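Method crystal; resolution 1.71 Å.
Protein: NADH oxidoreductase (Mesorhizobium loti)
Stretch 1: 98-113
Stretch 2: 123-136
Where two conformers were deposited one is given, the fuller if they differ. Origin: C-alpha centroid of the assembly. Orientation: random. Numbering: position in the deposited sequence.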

ATOM      1  N   PRO A  98     -17.744  -2.413  38.016  1.00 18.67           N
ATOM      2  CA  PRO A  98     -16.784  -3.124  38.875  1.00 17.50           C
ATOM      3  C   PRO A  98     -15.325  -3.026  38.442  1.00 17.82           C
ATOM      4  O   PRO A  98     -14.468  -2.896  39.308  1.00 18.30           O
ATOM      5  CB  PRO A  98     -17.266  -4.569  38.811  1.00 19.47           C
ATOM      6  CG  PRO A  98     -18.717  -4.470  38.540  1.00 23.88           C
ATOM      7  CD  PRO A  98     -18.870  -3.292  37.621  1.00 19.77           C
ATOM      8  N   TYR A  99     -15.028  -3.111  37.148  1.00 14.18           N
ATOM      9  CA  TYR A  99     -13.633  -2.988  36.692  1.00 12.95           C
ATOM     10  C   TYR A  99     -13.036  -1.669  37.207  1.00 16.79           C
ATOM     11  O   TYR A  99     -11.935  -1.673  37.762  1.00 14.75           O
ATOM     12  CB  TYR A  99     -13.599  -3.028  35.150  1.00 14.13           C
ATOM     13  CG  TYR A  99     -12.261  -3.215  34.463  1.00 15.30           C
ATOM     14  CD1 TYR A  99     -11.080  -3.284  35.187  1.00 16.21           C
ATOM     15  CD2 TYR A  99     -12.183  -3.330  33.076  1.00 17.09           C
ATOM     16  CE1 TYR A  99      -9.849  -3.470  34.550  1.00 17.04           C
ATOM     17  CE2 TYR A  99     -10.963  -3.491  32.431  1.00 18.21           C
ATOM     18  CZ  TYR A  99      -9.797  -3.539  33.167  1.00 20.54           C
ATOM     19  OH  TYR A  99      -8.621  -3.734  32.491  1.00 19.60           O
ATOM     20  N   ALA A 100     -13.771  -0.545  37.028  1.00 14.81           N
ATOM     21  CA  ALA A 100     -13.297   0.777  37.464  1.00 14.76           C
ATOM     22  C   ALA A 100     -13.176   0.809  38.990  1.00 16.49           C
ATOM     23  O   ALA A 100     -12.134   1.204  39.506  1.00 15.02           O
ATOM     24  CB  ALA A 100     -14.249   1.863  36.974  1.00 15.11           C
ATOM     25  N   LYS A 101     -14.205   0.331  39.719  1.00 14.86           N
ATOM     26  CA  LYS A 101     -14.173   0.357  41.193  1.00 15.16           C
ATOM     27  C   LYS A 101     -13.046  -0.492  41.780  1.00 17.41           C
ATOM     28  O   LYS A 101     -12.426  -0.069  42.765  1.00 17.93           O
ATOM     29  CB  LYS A 101     -15.523  -0.090  41.790  1.00 17.57           C
ATOM     30  CG  LYS A 101     -16.641   0.932  41.646  1.00 28.71           C
ATOM     31  CD  LYS A 101     -16.348   2.237  42.404  1.00 41.27           C
ATOM     32  CE  LYS A 101     -17.519   3.197  42.378  1.00 51.40           C
ATOM     33  NZ  LYS A 101     -17.085   4.584  42.681  1.00 50.96           N
ATOM     34  N   SER A 102     -12.727  -1.632  41.164  1.00 14.43           N
ATOM     35  CA  SER A 102     -11.683  -2.528  41.653  1.00 13.26           C
ATOM     36  C   SER A 102     -10.289  -1.962  41.483  1.00 17.33           C
ATOM     37  O   SER A 102      -9.354  -2.412  42.153  1.00 16.93           O
ATOM     38  CB  SER A 102     -11.769  -3.883  40.947  1.00 15.39           C
ATOM     39  OG  SER A 102     -12.969  -4.519  41.354  1.00 17.05           O
ATOM     40  N   LEU A 103     -10.141  -0.980  40.591  1.00 14.10           N
ATOM     41  CA  LEU A 103      -8.831  -0.379  40.355  1.00 12.42           C
ATOM     42  C   LEU A 103      -8.536   0.744  41.331  1.00 14.91           C
ATOM     43  O   LEU A 103      -7.401   1.200  41.387  1.00 14.51           O
ATOM     44  CB  LEU A 103      -8.735   0.141  38.924  1.00 11.80           C
ATOM     45  CG  LEU A 103      -8.653  -0.888  37.792  1.00 14.34           C
ATOM     46  CD1 LEU A 103      -8.592  -0.155  36.431  1.00 14.71           C
ATOM     47  CD2 LEU A 103      -7.405  -1.812  37.946  1.00 12.98           C
ATOM     48  N   VAL A 104      -9.551   1.245  42.056  1.00 12.17           N
ATOM     49  CA  VAL A 104      -9.314   2.394  42.950  1.00 11.91           C
ATOM     50  C   VAL A 104      -8.204   2.072  43.971  1.00 16.26           C
ATOM     51  O   VAL A 104      -8.216   1.015  44.615  1.00 16.92           O
ATOM     52  CB  VAL A 104     -10.621   2.889  43.610  1.00 16.44           C
ATOM     53  CG1 VAL A 104     -10.352   4.046  44.556  1.00 17.80           C
ATOM     54  CG2 VAL A 104     -11.636   3.296  42.549  1.00 14.85           C
ATOM     55  N   GLY A 105      -7.236   2.992  44.074  1.00 13.85           N
ATOM     56  CA  GLY A 105      -6.090   2.852  44.968  1.00 13.64           C
ATOM     57  C   GLY A 105      -4.868   2.300  44.280  1.00 17.25           C
ATOM     58  O   GLY A 105      -3.770   2.361  44.840  1.00 17.34           O
ATOM     59  N   LYS A 106      -5.036   1.710  43.071  1.00 14.41           N
ATOM     60  CA  LYS A 106      -3.921   1.076  42.398  1.00 12.52           C
ATOM     61  C   LYS A 106      -3.124   2.077  41.609  1.00 14.24           C
ATOM     62  O   LYS A 106      -3.654   3.060  41.104  1.00 14.17           O
ATOM     63  CB  LYS A 106      -4.411  -0.075  41.492  1.00 13.91           C
ATOM     64  CG  LYS A 106      -4.902  -1.228  42.347  1.00 21.22           C
ATOM     65  CD  LYS A 106      -5.436  -2.404  41.546  1.00 32.73           C
ATOM     66  CE  LYS A 106      -5.779  -3.544  42.489  1.00 37.12           C
ATOM     67  NZ  LYS A 106      -7.142  -4.108  42.224  1.00 40.81           N
ATOM     68  N   ARG A 107      -1.815   1.849  41.590  1.00 10.64           N
ATOM     69  CA  ARG A 107      -0.885   2.630  40.819  1.00 11.70           C
ATOM     70  C   ARG A 107      -0.851   1.996  39.439  1.00 14.62           C
ATOM     71  O   ARG A 107      -0.667   0.775  39.326  1.00 15.68           O
ATOM     72  CB  ARG A 107       0.449   2.577  41.512  1.00 16.03           C
ATOM     73  CG  ARG A 107       1.588   3.174  40.756  1.00 20.34           C
ATOM     74  CD  ARG A 107       2.808   2.913  41.619  1.00 30.21           C
ATOM     75  NE  ARG A 107       3.234   1.502  41.656  1.00 23.41           N
ATOM     76  CZ  ARG A 107       4.491   1.135  41.431  1.00 37.03           C
ATOM     77  NH1 ARG A 107       5.417   2.050  41.166  1.00 21.21           N
ATOM     78  NH2 ARG A 107       4.829  -0.149  41.451  1.00 29.41           N
ATOM     79  N   VAL A 108      -1.118   2.795  38.410  1.00 11.88           N
ATOM     80  CA  VAL A 108      -1.263   2.269  37.067  1.00 10.12           C
ATOM     81  C   VAL A 108      -0.508   3.057  36.042  1.00 14.09           C
ATOM     82  O   VAL A 108      -0.332   4.271  36.184  1.00 15.45           O
ATOM     83  CB  VAL A 108      -2.777   2.256  36.625  1.00 13.75           C
ATOM     84  CG1 VAL A 108      -3.621   1.269  37.433  1.00 13.21           C
ATOM     85  CG2 VAL A 108      -3.389   3.662  36.651  1.00 12.87           C
ATOM     86  N   ALA A 109      -0.112   2.373  34.981  1.00 12.52           N
ATOM     87  CA  ALA A 109       0.294   3.018  33.740  1.00 11.90           C
ATOM     88  C   ALA A 109      -1.018   3.248  33.021  1.00 13.12           C
ATOM     89  O   ALA A 109      -1.906   2.387  33.119  1.00 12.66           O
ATOM     90  CB  ALA A 109       1.206   2.104  32.939  1.00 13.63           C
ATOM     91  N   PHE A 110      -1.215   4.386  32.355  1.00  8.84           N
ATOM     92  CA  PHE A 110      -2.511   4.553  31.719  1.00  8.44           C
ATOM     93  C   PHE A 110      -2.396   5.262  30.380  1.00 12.96           C
ATOM     94  O   PHE A 110      -1.453   6.014  30.167  1.00 13.29           O
ATOM     95  CB  PHE A 110      -3.485   5.309  32.625  1.00 10.08           C
ATOM     96  CG  PHE A 110      -3.066   6.728  32.888  1.00 10.32           C
ATOM     97  CD1 PHE A 110      -2.206   7.034  33.940  1.00 12.64           C
ATOM     98  CD2 PHE A 110      -3.554   7.766  32.105  1.00 11.04           C
ATOM     99  CE1 PHE A 110      -1.798   8.358  34.172  1.00 13.27           C
ATOM    100  CE2 PHE A 110      -3.125   9.077  32.319  1.00 11.63           C
ATOM    101  CZ  PHE A 110      -2.263   9.361  33.361  1.00 11.65           C
ATOM    102  N   ALA A 111      -3.406   5.062  29.533  1.00 11.31           N
ATOM    103  CA  ALA A 111      -3.540   5.711  28.239  1.00 13.10           C
ATOM    104  C   ALA A 111      -4.910   6.363  28.258  1.00 15.45           C
ATOM    105  O   ALA A 111      -5.899   5.716  28.601  1.00 14.44           O
ATOM    106  CB  ALA A 111      -3.395   4.689  27.106  1.00 13.91           C
ATOM    107  N   THR A 112      -4.956   7.661  28.006  1.00 10.55           N
ATOM    108  CA  THR A 112      -6.216   8.406  28.105  1.00 10.49           C
ATOM    109  C   THR A 112      -7.123   8.194  26.914  1.00 14.51           C
ATOM    110  O   THR A 112      -8.345   8.382  27.048  1.00 13.54           O
ATOM    111  CB  THR A 112      -5.916   9.895  28.321  1.00 17.40           C
ATOM    112  OG1 THR A 112      -5.112  10.355  27.233  1.00 16.50           O
ATOM    113  CG2 THR A 112      -5.168  10.142  29.595  1.00 13.16           C
ATOM    114  N   GLY A 113      -6.550   7.783  25.777  1.00 12.29           N
ATOM    115  CA  GLY A 113      -7.281   7.486  24.552  1.00 11.85           C
ATOM    116  C   GLY A 113      -8.223   8.595  24.153  1.00 15.73           C
ATOM    117  O   GLY A 113      -7.788   9.714  23.909  1.00 17.01           O
ATOM    118  N   TYR A 123      -4.808  15.450  37.395  1.00  9.87           N
ATOM    119  CA  TYR A 123      -5.738  14.322  37.328  1.00 10.10           C
ATOM    120  C   TYR A 123      -6.131  14.086  35.889  1.00 13.73           C
ATOM    121  O   TYR A 123      -6.475  15.040  35.183  1.00 13.15           O
ATOM    122  CB  TYR A 123      -7.007  14.580  38.182  1.00 10.65           C
ATOM    123  CG  TYR A 123      -6.657  14.769  39.640  1.00 10.75           C
ATOM    124  CD1 TYR A 123      -6.206  16.005  40.115  1.00 11.76           C
ATOM    125  CD2 TYR A 123      -6.648  13.690  40.517  1.00 12.19           C
ATOM    126  CE1 TYR A 123      -5.729  16.153  41.415  1.00 12.32           C
ATOM    127  CE2 TYR A 123      -6.194  13.833  41.828  1.00 12.93           C
ATOM    128  CZ  TYR A 123      -5.749  15.071  42.275  1.00 18.23           C
ATOM    129  OH  TYR A 123      -5.277  15.216  43.542  1.00 13.26           O
ATOM    130  N   ALA A 124      -6.119  12.819  35.469  1.00  9.98           N
ATOM    131  CA  ALA A 124      -6.508  12.423  34.103  1.00  9.95           C
ATOM    132  C   ALA A 124      -7.614  11.410  34.192  1.00 12.71           C
ATOM    133  O   ALA A 124      -7.837  10.836  35.265  1.00 10.13           O
ATOM    134  CB  ALA A 124      -5.301  11.828  33.370  1.00 11.36           C
ATOM    135  N   VAL A 125      -8.332  11.206  33.094  1.00 11.09           N
ATOM    136  CA  VAL A 125      -9.363  10.177  33.055  1.00 10.74           C
ATOM    137  C   VAL A 125      -8.951   9.144  32.016  1.00 13.18           C
ATOM    138  O   VAL A 125      -8.509   9.508  30.922  1.00 10.74           O
ATOM    139  CB  VAL A 125     -10.775  10.758  32.760  1.00 14.14           C
ATOM    140  CG1 VAL A 125     -11.806   9.645  32.587  1.00 14.90           C
ATOM    141  CG2 VAL A 125     -11.202  11.722  33.851  1.00 14.02           C
ATOM    142  N   ALA A 126      -9.067   7.870  32.361  1.00 11.11           N
ATOM    143  CA  ALA A 126      -8.821   6.815  31.399  1.00 10.63           C
ATOM    144  C   ALA A 126      -9.875   5.763  31.553  1.00 13.24           C
ATOM    145  O   ALA A 126     -10.464   5.619  32.638  1.00 12.24           O
ATOM    146  CB  ALA A 126      -7.407   6.217  31.625  1.00 11.02           C
ATOM    147  N   GLU A 127     -10.082   4.972  30.512  1.00 10.43           N
ATOM    148  CA  GLU A 127     -10.928   3.768  30.629  1.00 10.73           C
ATOM    149  C   GLU A 127     -10.246   2.818  31.572  1.00 13.50           C
ATOM    150  O   GLU A 127      -9.009   2.733  31.547  1.00 13.69           O
ATOM    151  CB  GLU A 127     -11.085   3.082  29.247  1.00 12.50           C
ATOM    152  CG  GLU A 127     -11.904   3.909  28.282  1.00 12.83           C
ATOM    153  CD  GLU A 127     -13.353   4.117  28.679  1.00 21.58           C
ATOM    154  OE1 GLU A 127     -13.919   3.244  29.373  1.00 22.62           O
ATOM    155  OE2 GLU A 127     -13.886   5.210  28.387  1.00 25.93           O
ATOM    156  N   ALA A 128     -11.016   2.077  32.399  1.00 12.14           N
ATOM    157  CA  ALA A 128     -10.398   1.068  33.280  1.00 12.60           C
ATOM    158  C   ALA A 128      -9.546   0.113  32.438  1.00 15.78           C
ATOM    159  O   ALA A 128      -8.402  -0.237  32.807  1.00 14.36           O
ATOM    160  CB  ALA A 128     -11.474   0.308  34.038  1.00 14.81           C
ATOM    161  N   ALA A 129     -10.071  -0.235  31.254  1.00 13.71           N
ATOM    162  CA  ALA A 129      -9.413  -1.156  30.314  1.00 15.62           C
ATOM    163  C   ALA A 129      -8.130  -0.598  29.736  1.00 18.52           C
ATOM    164  O   ALA A 129      -7.370  -1.351  29.125  1.00 18.71           O
ATOM    165  CB  ALA A 129     -10.377  -1.510  29.187  1.00 16.99           C
ATOM    166  N   ALA A 130      -7.858   0.717  29.921  1.00 13.20           N
ATOM    167  CA  ALA A 130      -6.655   1.326  29.354  1.00 14.02           C
ATOM    168  C   ALA A 130      -5.585   1.518  30.438  1.00 16.24           C
ATOM    169  O   ALA A 130      -4.621   2.266  30.250  1.00 14.34           O
ATOM    170  CB  ALA A 130      -7.010   2.649  28.713  1.00 13.68           C
ATOM    171  N   CYS A 131      -5.781   0.852  31.592  1.00 13.96           N
ATOM    172  CA  CYS A 131      -4.861   0.937  32.715  1.00 13.50           C
ATOM    173  C   CYS A 131      -4.154  -0.333  32.929  1.00 17.26           C
ATOM    174  O   CYS A 131      -4.736  -1.398  32.769  1.00 16.68           O
ATOM    175  CB  CYS A 131      -5.599   1.344  33.981  1.00 14.64           C
ATOM    176  SG  CYS A 131      -6.330   2.985  33.881  1.00 17.42           S
ATOM    177  N   ILE A 132      -2.900  -0.232  33.344  1.00 13.70           N
ATOM    178  CA  ILE A 132      -2.134  -1.430  33.671  1.00 15.19           C
ATOM    179  C   ILE A 132      -1.702  -1.297  35.107  1.00 17.61           C
ATOM    180  O   ILE A 132      -0.813  -0.485  35.382  1.00 17.00           O
ATOM    181  CB  ILE A 132      -0.907  -1.634  32.733  1.00 18.21           C
ATOM    182  CG1 ILE A 132      -1.297  -1.747  31.247  1.00 19.31           C
ATOM    183  CG2 ILE A 132      -0.027  -2.793  33.216  1.00 19.05           C
ATOM    184  CD1 ILE A 132      -0.087  -1.721  30.288  1.00 21.75           C
ATOM    185  N   PRO A 133      -2.311  -2.048  36.050  1.00 16.27           N
ATOM    186  CA  PRO A 133      -1.848  -1.964  37.433  1.00 17.69           C
ATOM    187  C   PRO A 133      -0.400  -2.409  37.470  1.00 22.54           C
ATOM    188  O   PRO A 133      -0.023  -3.429  36.874  1.00 22.33           O
ATOM    189  CB  PRO A 133      -2.788  -2.898  38.192  1.00 19.50           C
ATOM    190  CG  PRO A 133      -3.998  -3.060  37.284  1.00 23.84           C
ATOM    191  CD  PRO A 133      -3.389  -3.043  35.905  1.00 19.63           C
ATOM    192  N   LEU A 134       0.432  -1.586  38.061  1.00 18.36           N
ATOM    193  CA  LEU A 134       1.817  -1.969  38.069  1.00 19.30           C
ATOM    194  C   LEU A 134       2.099  -2.917  39.186  1.00 25.43           C
ATOM    195  O   LEU A 134       1.471  -2.835  40.268  1.00 23.33           O
ATOM    196  CB  LEU A 134       2.720  -0.739  38.200  1.00 19.50           C
ATOM    197  CG  LEU A 134       2.531   0.384  37.191  1.00 24.74           C
ATOM    198  CD1 LEU A 134       3.453   1.542  37.533  1.00 27.41           C
ATOM    199  CD2 LEU A 134       2.779  -0.094  35.775  1.00 23.23           C
ATOM    200  N   LEU A 135       3.037  -3.837  38.944  0.50 22.50           N
ATOM    201  CA  LEU A 135       3.528  -4.747  39.976  0.50 23.11           C
ATOM    202  C   LEU A 135       4.075  -3.866  41.097  0.50 27.64           C
ATOM    203  O   LEU A 135       4.618  -2.799  40.800  0.50 26.04           O
ATOM    204  CB  LEU A 135       4.610  -5.648  39.374  0.50 22.86           C
ATOM    205  CG  LEU A 135       5.318  -6.626  40.291  0.50 27.34           C
ATOM    206  CD1 LEU A 135       4.403  -7.783  40.696  0.50 27.29           C
ATOM    207  CD2 LEU A 135       6.526  -7.162  39.619  0.50 30.21           C
ATOM    208  N   ASP A 136       3.876  -4.267  42.360  1.00 25.96           N
ATOM    209  CA  ASP A 136       4.274  -3.482  43.545  1.00 26.48           C
ATOM    210  C   ASP A 136       5.754  -3.041  43.552  1.00 32.39           C
ATOM    211  O   ASP A 136       6.060  -1.977  44.102  1.00 32.75           O
ATOM    212  CB  ASP A 136       3.975  -4.279  44.824  1.00 28.13           C
ATOM    213  CG  ASP A 136       4.718  -5.608  44.894  1.00 35.11           C
ATOM    214  OD1 ASP A 136       4.527  -6.453  43.979  1.00 35.81           O
ATOM    215  OD2 ASP A 136       5.481  -5.808  45.858  1.00 32.76           O
TER
HETATM  216  O   HOH W   1      -6.496  -3.249  33.757  1.00 26.36           O
HETATM  217  O   HOH W   2       1.930  -1.006  42.136  1.00 31.85           O
HETATM  218  O   HOH W   3      -8.594   5.649  28.177  1.00 15.81           O

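The two stretches bury 930 Å² between them, through a helix that packs on a 3-10 segment and a strand that pairs with its antiparallel partner. In the helix, Y99 points toward stretch 2 and lays one face of its ring over A128: A128 CB lies 3.7 Å from the centroid of the Y99 ring, a CH-pi contact. The alanine methyl sits almost on the ring normal, and at this short distance its C-H bonds can meet the pi face; Y99 CE2 also reaches A129 CB at 3.8 Å. The phenol oxygen is linked to the other backbone through water 1, which lies 2.5 Å from Y99 OH and donates to C131 O at 2.7 Å.

L103 spans two sites. Its CD1 packs 3.8 Å from A128 CB and 4.1 Å from C131 CB, while its CD2 meets P133 CG at 3.7 Å. The chain then reverses in a type II turn from L103 to K106; G105 adopts a positive phi at which a CB would be jammed against the preceding carbonyl oxygen. K106 turns its end away from stretch 2, and its NZ donates to S102 O at 2.8 Å.

From R107 the backbones pair directly. L134 N donates to R107 O at 2.9 Å, nearly linearly. The long R107 side chain carries its guanidinium past L134, whose CB lies over one face, 3.9 Å from R107 NH2; R107 NH2 comes within 2.7 Å of L135 O. Water 2 accepts from R107 NE at 2.9 Å and donates to L134 O at 2.7 Å.

V108 faces P133 in a non-hydrogen-bonded pair, so the proline, lacking an amide hydrogen, costs the ladder nothing here. V108 CB packs 4.0 Å from C131 CB on the same face. A109 and I132 form the hydrogen-bonded pair, with A109 N to I132 O at 3.0 Å and I132 N to A109 O at 2.8 Å. On the opposite face, A109 CB touches I132 CB at 4.3 Å and L134 CD2 at 3.9 Å.

F110 returns to the face of V108, its CB 3.9 Å from C131 SG and 4.1 Å from A126 CB; its CE2 lies 3.7 Å from A124 CB. These short side chains leave space for the buried ring. A111 N donates to A130 O at 3.1 Å, and water 3 joins A111 O (2.7 Å) to E127 N (2.9 Å). Finally, T112 CG2 rests 3.7 Å from V125 O, while its hydroxyl is satisfied elsewhere in the structure.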